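Local coordinates for protein eEF1A lysine and N-terminal methyltransferase (Homo sapiens, PDB 5WCJ) that methylates elongation factor 1-alpha at its N terminus through the C-terminal domain present in this chain, and at a lysine through its N-terminal domain, at residues L102-I105 with A106-G110; V81-W85 with F86-Q90. All coordinates share one frame; numbering follows the deposited sequence. Where two conformers were deposited one is given.

How the contacts relate
Both contacts are local and belong to the Rossmann-like methyltransferase domain that carries bound S-adenosyl-L-homocysteine. The chain runs through strand 67-73 into helix 76-85, and contact 2 lies where that helix gives way to the loop leading to strand 94-98. After this outermost strand the chain enters helix 101-109, where contact 1 joins successive turns and reaches the helix end at Gly110. The contacts follow in series. They neither nest nor cross, and neither closes a long loop. The centres of contact 1 and contact 2 are about 26 Å apart, and their nearest atoms about 10 Å apart. Strand 94-98 links them: Phe88 of contact 2 packs on Val96, and Tyr104 of contact 1 meets His97.

Contact 1 of 2, residues L102-I105 with A106-G110; sequences LDYI and ASLAG
Asp103 O is gripped twice by Ser107, one turn further along helix 101-109. The backbone bond from Ser107 N to Asp103 O is 3.0 Å long. The hydroxyl adds a second bond, Ser107 OG to Asp103 O at 3.2 Å, from the other face of the carbonyl plane. Ser107 chi1 is -60°, which sets OG beside its own backbone N and brings it back over this carbonyl. Ordinary helical bonds flank the pair, from Ala106 N to Leu102 O and from Leu108 N to Tyr104 O. The shortest runs from Ala109 N to Ile105 O at 2.8 Å. Outward of these, Leu108 lies obliquely against the Tyr104 ring, with Leu108 CD1 3.4 Å from Tyr104 CE2. Replacing Leu108 with alanine would probably deprive the CE2 corner of the ring of its apolar neighbour and let the ring turn more easily. These are i to i+4 contacts of a surface helix in the Rossmann-like domain. The Leu102 side chain is about 5 Å from the bound S-adenosyl-L-homocysteine. The helix joins strand 94-98 to strand 118-123. Tyr104 meets the ring of His97 on the first, while Ile105 and Leu108 pack on Phe123 and Tyr118 of the second. Ile105 and Leu102 also touch Phe146 of helix 144-152.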
ATOM      1  N   LEU A 102      10.773   8.272  -3.199  1.00 23.60           N
ATOM      2  CA  LEU A 102      12.052   7.734  -3.717  1.00 25.43           C
ATOM      3  C   LEU A 102      13.188   7.935  -2.715  1.00 25.93           C
ATOM      4  O   LEU A 102      13.852   6.963  -2.303  1.00 24.97           O
ATOM      5  CB  LEU A 102      12.383   8.358  -5.052  1.00 24.85           C
ATOM      6  CG  LEU A 102      11.448   8.016  -6.194  1.00 26.25           C
ATOM      7  CD1 LEU A 102      11.618   9.045  -7.268  1.00 27.54           C
ATOM      8  CD2 LEU A 102      11.608   6.585  -6.701  1.00 26.76           C
ATOM      9  N   ASP A 103      13.295   9.168  -2.220  1.00 27.90           N
ATOM     10  CA  ASP A 103      14.297   9.517  -1.199  1.00 29.44           C
ATOM     11  C   ASP A 103      14.049   8.767   0.089  1.00 29.19           C
ATOM     12  O   ASP A 103      14.966   8.215   0.679  1.00 26.41           O
ATOM     13  CB  ASP A 103      14.283  11.027  -0.901  1.00 31.36           C
ATOM     14  CG  ASP A 103      14.624  11.882  -2.104  1.00 39.01           C
ATOM     15  OD1 ASP A 103      15.450  11.457  -2.946  1.00 35.10           O
ATOM     16  OD2 ASP A 103      14.071  13.016  -2.207  1.00 41.13           O
ATOM     17  N   TYR A 104      12.774   8.692   0.509  1.00 27.28           N
ATOM     18  CA  TYR A 104      12.433   8.051   1.751  1.00 27.40           C
ATOM     19  C   TYR A 104      12.740   6.565   1.745  1.00 26.95           C
ATOM     20  O   TYR A 104      13.335   6.040   2.694  1.00 27.71           O
ATOM     21  CB  TYR A 104      10.927   8.261   2.049  1.00 29.81           C
ATOM     22  CG  TYR A 104      10.559   7.881   3.449  1.00 31.28           C
ATOM     23  CD1 TYR A 104      10.770   8.784   4.494  1.00 35.75           C
ATOM     24  CD2 TYR A 104      10.017   6.642   3.744  1.00 34.78           C
ATOM     25  CE1 TYR A 104      10.456   8.454   5.788  1.00 37.77           C
ATOM     26  CE2 TYR A 104       9.693   6.299   5.059  1.00 37.56           C
ATOM     27  CZ  TYR A 104       9.916   7.227   6.060  1.00 37.83           C
ATOM     28  OH  TYR A 104       9.613   6.959   7.355  1.00 43.64           O
ATOM     29  N   ILE A 105      12.346   5.868   0.678  1.00 24.47           N
ATOM     30  CA  ILE A 105      12.632   4.426   0.603  1.00 25.62           C
ATOM     31  C   ILE A 105      14.164   4.172   0.480  1.00 25.55           C
ATOM     32  O   ILE A 105      14.677   3.237   1.091  1.00 27.22           O
ATOM     33  CB  ILE A 105      11.827   3.779  -0.532  1.00 24.86           C
ATOM     34  CG1 ILE A 105      10.354   3.701  -0.086  1.00 25.35           C
ATOM     35  CG2 ILE A 105      12.362   2.412  -0.916  1.00 24.78           C
ATOM     36  CD1 ILE A 105       9.385   3.354  -1.198  1.00 26.48           C
ATOM     37  N   ALA A 106      14.853   5.002  -0.281  1.00 28.43           N
ATOM     38  CA  ALA A 106      16.337   4.885  -0.396  1.00 29.98           C
ATOM     39  C   ALA A 106      16.989   4.991   0.988  1.00 31.70           C
ATOM     40  O   ALA A 106      17.793   4.128   1.334  1.00 35.43           O
ATOM     41  CB  ALA A 106      16.907   5.895  -1.381  1.00 30.14           C
ATOM     42  N   SER A 107      16.551   5.936   1.815  1.00 33.74           N
ATOM     43  CA  SER A 107      17.078   6.079   3.200  1.00 36.60           C
ATOM     44  C   SER A 107      16.763   4.889   4.061  1.00 36.39           C
ATOM     45  O   SER A 107      17.647   4.380   4.746  1.00 38.35           O
ATOM     46  CB  SER A 107      16.544   7.332   3.897  1.00 37.42           C
ATOM     47  OG  SER A 107      16.932   8.474   3.167  1.00 44.62           O
ATOM     48  N   LEU A 108      15.510   4.419   4.020  1.00 35.64           N
ATOM     49  CA  LEU A 108      15.122   3.246   4.789  1.00 36.77           C
ATOM     50  C   LEU A 108      15.905   2.011   4.397  1.00 36.62           C
ATOM     51  O   LEU A 108      16.314   1.256   5.264  1.00 35.15           O
ATOM     52  CB  LEU A 108      13.636   2.914   4.618  1.00 36.92           C
ATOM     53  CG  LEU A 108      12.593   3.875   5.172  1.00 41.91           C
ATOM     54  CD1 LEU A 108      11.205   3.278   4.905  1.00 42.91           C
ATOM     55  CD2 LEU A 108      12.844   4.159   6.649  1.00 41.98           C
ATOM     56  N   ALA A 109      16.080   1.793   3.094  1.00 34.31           N
ATOM     57  CA  ALA A 109      16.804   0.633   2.590  1.00 38.05           C
ATOM     58  C   ALA A 109      18.291   0.662   2.974  1.00 40.83           C
ATOM     59  O   ALA A 109      18.889  -0.385   3.131  1.00 44.73           O
ATOM     60  CB  ALA A 109      16.656   0.526   1.085  1.00 37.21           C
ATOM     61  N   GLY A 110      18.860   1.853   3.144  1.00 43.80           N
ATOM     62  CA  GLY A 110      20.228   2.013   3.646  1.00 50.71           C
ATOM     63  C   GLY A 110      20.397   1.922   5.167  1.00 57.60           C
ATOM     64  O   GLY A 110      21.497   2.141   5.663  1.00 63.71           O
TER

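Contact 2 of 2, residues V81-W85 with F86-Q90; sequences VATQW and FGFSQ
Phe86 and Phe88 fold back on Ala82 where helix 76-85 gives way to a loop. This is the helix of a beta-alpha-beta crossover in the Rossmann-like domain, lying between strands 67-73 and 94-98. Ala82 O takes two backbone bonds here. Phe86 N reaches Ala82 O at 3.0 Å, with a bent N-H...O angle of 138°. Phe88 N reaches the same Ala82 O at 3.1 Å and more nearly straight, at 158°. The two donors come from opposite faces of the carbonyl plane, so both sides of it are used. Gly87 stands between them with positive phi, a conformation most easily adopted without a side chain, and the chain turns there to bring Phe88 N back to the helix. The two phenylalanine side chains then part. The Phe86 ring lies along the last helical turn, with Val81 O over one face near its rim. Phe86 CE1 approaches Trp85 CB at 3.9 Å. Contact of this ring with the Val81 methyls is less certain, because Val81 has two conformers. Phe88 rests its CB on the methyl of Ala82, CB to CB 3.9 Å. With CG anti to the backbone N (chi1 -170°), the ring is carried past the helix so that Thr83 OG1 lies at its edge, 4.1 Å from Phe88 CD2. Water also ties helix to loop. One water donates to Thr83 O and to Phe88 O, at 2.7 Å each. A second donates to Thr83 OG1 and accepts from Gln90 NE2. Thr83 OG1 is also bonded to Leu79 O, one turn back. Beyond the turn, the buried Phe88 packs on Leu79 and on Met94 and Val96 of strand 94-98. Gln90 OE1 bonds Val96 N, fastening the loop to this outermost strand.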
ATOM      1  N   VAL A  81      -4.668  19.839   4.015  1.00 29.39           N
ATOM      2  CA  VAL A  81      -6.084  19.794   3.664  0.65 32.20           C
ATOM      3  C   VAL A  81      -6.757  18.540   4.219  1.00 31.37           C
ATOM      4  O   VAL A  81      -7.896  18.601   4.699  1.00 31.09           O
ATOM      5  CB  VAL A  81      -6.339  19.966   2.134  0.65 34.98           C
ATOM      6  CG1 VAL A  81      -5.883  18.765   1.346  0.65 37.95           C
ATOM      7  CG2 VAL A  81      -7.812  20.222   1.844  0.65 35.50           C
ATOM      8  N   ALA A  82      -6.070  17.396   4.148  1.00 29.14           N
ATOM      9  CA  ALA A  82      -6.652  16.160   4.659  1.00 28.13           C
ATOM     10  C   ALA A  82      -6.874  16.208   6.191  1.00 28.24           C
ATOM     11  O   ALA A  82      -7.872  15.691   6.700  1.00 27.20           O
ATOM     12  CB  ALA A  82      -5.803  14.964   4.283  1.00 28.65           C
ATOM     13  N   THR A  83      -5.926  16.805   6.890  1.00 27.52           N
ATOM     14  CA  THR A  83      -5.978  16.954   8.351  1.00 29.14           C
ATOM     15  C   THR A  83      -7.027  18.017   8.759  1.00 28.74           C
ATOM     16  O   THR A  83      -7.729  17.843   9.758  1.00 29.52           O
ATOM     17  CB  THR A  83      -4.587  17.351   8.913  1.00 31.53           C
ATOM     18  OG1 THR A  83      -3.623  16.353   8.535  1.00 32.30           O
ATOM     19  CG2 THR A  83      -4.613  17.466  10.434  1.00 33.55           C
ATOM     20  N   GLN A  84      -7.160  19.073   7.967  1.00 27.67           N
ATOM     21  CA  GLN A  84      -8.081  20.169   8.310  1.00 28.60           C
ATOM     22  C   GLN A  84      -9.538  19.868   7.962  1.00 27.08           C
ATOM     23  O   GLN A  84     -10.434  20.319   8.677  1.00 27.20           O
ATOM     24  CB  GLN A  84      -7.642  21.478   7.653  1.00 30.70           C
ATOM     25  CG  GLN A  84      -6.372  22.043   8.264  1.00 34.99           C
ATOM     26  CD  GLN A  84      -5.955  23.358   7.626  1.00 39.23           C
ATOM     27  OE1 GLN A  84      -6.730  24.011   6.922  1.00 38.66           O
ATOM     28  NE2 GLN A  84      -4.713  23.763   7.884  1.00 51.91           N
ATOM     29  N   TRP A  85      -9.787  19.121   6.885  1.00 25.86           N
ATOM     30  CA  TRP A  85     -11.138  18.960   6.353  1.00 27.50           C
ATOM     31  C   TRP A  85     -11.603  17.539   6.054  1.00 27.68           C
ATOM     32  O   TRP A  85     -12.821  17.314   5.941  1.00 27.04           O
ATOM     33  CB  TRP A  85     -11.291  19.793   5.079  1.00 29.04           C
ATOM     34  CG  TRP A  85     -10.913  21.201   5.231  1.00 28.88           C
ATOM     35  CD1 TRP A  85      -9.839  21.801   4.688  1.00 30.42           C
ATOM     36  CD2 TRP A  85     -11.591  22.206   6.013  1.00 29.28           C
ATOM     37  NE1 TRP A  85      -9.798  23.125   5.048  1.00 31.19           N
ATOM     38  CE2 TRP A  85     -10.865  23.402   5.860  1.00 30.77           C
ATOM     39  CE3 TRP A  85     -12.751  22.208   6.818  1.00 29.27           C
ATOM     40  CZ2 TRP A  85     -11.241  24.603   6.481  1.00 31.25           C
ATOM     41  CZ3 TRP A  85     -13.127  23.407   7.451  1.00 29.47           C
ATOM     42  CH2 TRP A  85     -12.372  24.591   7.267  1.00 31.16           C
ATOM     43  N   PHE A  86     -10.680  16.569   5.915  1.00 25.65           N
ATOM     44  CA  PHE A  86     -11.065  15.214   5.523  1.00 25.46           C
ATOM     45  C   PHE A  86     -10.889  14.169   6.611  1.00 24.87           C
ATOM     46  O   PHE A  86     -10.854  12.968   6.306  1.00 26.21           O
ATOM     47  CB  PHE A  86     -10.362  14.759   4.213  1.00 27.25           C
ATOM     48  CG  PHE A  86     -10.396  15.756   3.093  1.00 30.30           C
ATOM     49  CD1 PHE A  86     -11.466  16.616   2.907  1.00 33.04           C
ATOM     50  CD2 PHE A  86      -9.350  15.781   2.154  1.00 33.60           C
ATOM     51  CE1 PHE A  86     -11.476  17.528   1.861  1.00 34.24           C
ATOM     52  CE2 PHE A  86      -9.360  16.683   1.102  1.00 33.95           C
ATOM     53  CZ  PHE A  86     -10.420  17.567   0.964  1.00 34.53           C
ATOM     54  N   GLY A  87     -10.806  14.596   7.869  1.00 24.67           N
ATOM     55  CA  GLY A  87     -10.797  13.682   9.008  1.00 26.33           C
ATOM     56  C   GLY A  87      -9.545  12.852   9.210  1.00 27.35           C
ATOM     57  O   GLY A  87      -9.553  11.902   9.992  1.00 27.25           O
ATOM     58  N   PHE A  88      -8.470  13.205   8.512  1.00 27.92           N
ATOM     59  CA  PHE A  88      -7.217  12.521   8.668  1.00 29.45           C
ATOM     60  C   PHE A  88      -6.523  12.973   9.954  1.00 31.62           C
ATOM     61  O   PHE A  88      -6.584  14.145  10.322  1.00 32.57           O
ATOM     62  CB  PHE A  88      -6.313  12.778   7.461  1.00 29.23           C
ATOM     63  CG  PHE A  88      -5.115  11.898   7.460  1.00 28.95           C
ATOM     64  CD1 PHE A  88      -5.222  10.587   7.028  1.00 27.41           C
ATOM     65  CD2 PHE A  88      -3.914  12.341   7.996  1.00 29.16           C
ATOM     66  CE1 PHE A  88      -4.127   9.751   7.085  1.00 27.61           C
ATOM     67  CE2 PHE A  88      -2.817  11.498   8.053  1.00 30.58           C
ATOM     68  CZ  PHE A  88      -2.931  10.205   7.598  1.00 28.74           C
ATOM     69  N   SER A  89      -5.876  12.052  10.650  1.00 29.81           N
ATOM     70  CA  SER A  89      -5.035  12.437  11.783  1.00 33.03           C
ATOM     71  C   SER A  89      -3.921  11.441  11.974  1.00 31.76           C
ATOM     72  O   SER A  89      -4.016  10.301  11.538  1.00 32.65           O
ATOM     73  CB  SER A  89      -5.861  12.539  13.081  1.00 34.63           C
ATOM     74  OG  SER A  89      -6.403  11.273  13.376  1.00 36.82           O
ATOM     75  N   GLN A  90      -2.857  11.908  12.597  1.00 31.82           N
ATOM     76  CA  GLN A  90      -1.730  11.078  12.951  1.00 31.14           C
ATOM     77  C   GLN A  90      -1.885  10.630  14.363  1.00 33.87           C
ATOM     78  O   GLN A  90      -2.571  11.297  15.155  1.00 33.12           O
ATOM     79  CB  GLN A  90      -0.446  11.858  12.765  1.00 29.78           C
ATOM     80  CG  GLN A  90      -0.237  12.186  11.291  1.00 30.68           C
ATOM     81  CD  GLN A  90       1.096  12.830  11.039  1.00 30.80           C
ATOM     82  OE1 GLN A  90       2.119  12.197  11.236  1.00 30.01           O
ATOM     83  NE2 GLN A  90       1.086  14.091  10.607  1.00 33.30           N
TER
HETATM   84  O   HOH W   1      -8.797  15.627  10.771  1.00 30.13           O
HETATM   85  O   HOH W   2      -1.998  15.210  10.314  1.00 39.36           O